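Local structure of Trm112p-like protein (Encephalitozoon cuniculi, 3Q87) at residues C24-S29 with D94-S99. The protein probably acts as a zinc-binding activator subunit of methyltransferases, partnering Mtq2 in the complex that methylates the translation termination factor eRF1. Numbering follows the deposited sequence.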
loop_
_atom_site.group_PDB
_atom_site.type_symbol
_atom_site.label_atom_id
_atom_site.label_comp_id
_atom_site.label_asym_id
_atom_site.label_seq_id
_atom_site.Cartn_x
_atom_site.Cartn_y
_atom_site.Cartn_z
ATOM N N CYS A 24 8.188 7.122 -18.215
ATOM C CA CYS A 24 8.867 5.845 -18.123
ATOM C C CYS A 24 10.240 5.875 -18.787
ATOM O O CYS A 24 10.339 5.953 -20.008
ATOM C CB CYS A 24 7.994 4.774 -18.768
ATOM S SG CYS A 24 8.642 3.108 -18.640
ATOM N N GLU A 25 11.303 5.827 -17.987
ATOM C CA GLU A 25 12.633 5.673 -18.557
ATOM C C GLU A 25 12.852 4.223 -18.988
ATOM O O GLU A 25 13.186 3.950 -20.141
ATOM C CB GLU A 25 13.725 6.126 -17.593
ATOM C CG GLU A 25 15.076 6.329 -18.272
ATOM C CD GLU A 25 14.994 7.265 -19.478
ATOM O OE1 GLU A 25 14.669 8.461 -19.286
ATOM O OE2 GLU A 25 15.257 6.809 -20.618
ATOM N N LYS A 26 12.656 3.277 -18.078
ATOM C CA LYS A 26 12.705 1.889 -18.508
ATOM C C LYS A 26 11.708 0.965 -17.815
ATOM O O LYS A 26 11.418 1.111 -16.624
ATOM C CB LYS A 26 14.129 1.335 -18.452
ATOM C CG LYS A 26 14.700 1.181 -17.077
ATOM C CD LYS A 26 15.835 0.163 -17.084
ATOM C CE LYS A 26 15.372 -1.209 -17.581
ATOM N NZ LYS A 26 16.270 -2.311 -17.095
ATOM N N ALA A 27 11.191 0.018 -18.595
ATOM C CA ALA A 27 10.164 -0.910 -18.148
ATOM C C ALA A 27 10.478 -2.312 -18.643
ATOM O O ALA A 27 11.008 -2.477 -19.737
ATOM C CB ALA A 27 8.811 -0.477 -18.675
ATOM N N GLU A 28 10.132 -3.314 -17.840
ATOM C CA GLU A 28 10.340 -4.711 -18.202
ATOM C C GLU A 28 9.011 -5.451 -18.204
ATOM O O GLU A 28 8.065 -5.056 -17.521
ATOM C CB GLU A 28 11.321 -5.374 -17.231
ATOM C CG GLU A 28 12.724 -4.773 -17.281
ATOM C CD GLU A 28 13.680 -5.375 -16.259
ATOM O OE1 GLU A 28 13.206 -5.897 -15.225
ATOM O OE2 GLU A 28 14.910 -5.315 -16.486
ATOM N N SER A 29 8.915 -6.508 -18.997
ATOM C CA SER A 29 7.699 -7.302 -18.992
ATOM C C SER A 29 7.785 -8.256 -17.806
ATOM O O SER A 29 8.877 -8.665 -17.409
ATOM C CB SER A 29 7.521 -8.065 -20.307
ATOM O OG SER A 29 8.310 -9.241 -20.318
ATOM N N ASP A 94 6.309 -3.861 -15.523
ATOM C CA ASP A 94 6.912 -3.243 -14.359
ATOM C C ASP A 94 7.818 -2.082 -14.766
ATOM O O ASP A 94 8.815 -2.271 -15.470
ATOM C CB ASP A 94 7.714 -4.279 -13.574
ATOM C CG ASP A 94 8.351 -3.692 -12.333
ATOM O OD1 ASP A 94 7.607 -3.101 -11.510
ATOM O OD2 ASP A 94 9.586 -3.825 -12.178
ATOM N N VAL A 95 7.464 -0.879 -14.332
ATOM C CA VAL A 95 8.311 0.273 -14.575
ATOM C C VAL A 95 9.422 0.236 -13.539
ATOM O O VAL A 95 9.156 0.319 -12.339
ATOM C CB VAL A 95 7.528 1.608 -14.450
ATOM C CG1 VAL A 95 8.447 2.793 -14.698
ATOM C CG2 VAL A 95 6.368 1.636 -15.414
ATOM N N VAL A 96 10.665 0.086 -13.989
ATOM C CA VAL A 96 11.768 0.047 -13.045
ATOM C C VAL A 96 12.326 1.454 -12.836
ATOM O O VAL A 96 12.715 1.812 -11.733
ATOM C CB VAL A 96 12.888 -0.962 -13.454
ATOM C CG1 VAL A 96 12.285 -2.256 -14.000
ATOM C CG2 VAL A 96 13.780 -0.357 -14.473
ATOM N N GLU A 97 12.325 2.259 -13.893
ATOM C CA GLU A 97 12.850 3.619 -13.824
ATOM C C GLU A 97 11.883 4.596 -14.483
ATOM O O GLU A 97 11.436 4.369 -15.597
ATOM C CB GLU A 97 14.220 3.704 -14.502
ATOM C CG GLU A 97 15.266 2.761 -13.919
ATOM C CD GLU A 97 15.780 3.198 -12.550
ATOM O OE1 GLU A 97 15.795 4.421 -12.269
ATOM O OE2 GLU A 97 16.181 2.312 -11.762
ATOM N N GLY A 98 11.550 5.670 -13.779
ATOM C CA GLY A 98 10.617 6.643 -14.312
ATOM C C GLY A 98 10.112 7.609 -13.263
ATOM O O GLY A 98 10.798 7.884 -12.279
ATOM N N SER A 99 8.894 8.103 -13.463
ATOM C CA SER A 99 8.333 9.135 -12.592
ATOM C C SER A 99 6.814 9.168 -12.653
ATOM O O SER A 99 6.206 8.799 -13.667
ATOM C CB SER A 99 8.859 10.511 -13.005
ATOM O OG SER A 99 10.113 10.772 -12.407
#
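Lys26 and Glu97 sit at the centre of an antiparallel beta ladder interrupted on both strands, an instructive case of two classic beta bulges that share this pair: Glu25 and Lys26 face Glu97, and Val96 and Glu97 face Lys26. In the backbone, Lys26 O accepts two in-plane bonds, from Val96 N and, almost straight at 173°, from Glu97 N at 3.1 Å. Glu97 O is the reciprocal acceptor, taking Lys26 N at 3.0 Å and, weakly, Glu25 N. Beyond the bulges Glu28 and Asp94 exchange two bonds, and Ala27 CA brings a CA-H...O contact to Asp94 O at 3.3 Å.

On the face carrying Lys26 and Glu28, methylenes and valine methyls make the contact. With its CG between the backbone N and the carbonyl carbon (chi1 68°), Lys26 runs CG and CD over Val96 CG2, CD closer than usual at 3.4 Å. Val96 CG1 meets the carboxylate end of Glu28 at about a right angle. On the other face, beside Ala27, Cys24 SG touches Val95 CG1 at 4.0 Å.

Among the polar ends, Lys26 NZ forms a long, weak salt bridge with Glu28 OE2, whereas the Asp94 carboxylate bonds to Met1 and Ser114.

Both segments turn a corner, at Glu25 and Glu97, between the two-stranded and four-stranded sheets. Because two carbonyls each take two N-H donors, hydrogen bonding persists through it despite the extra residue on each strand.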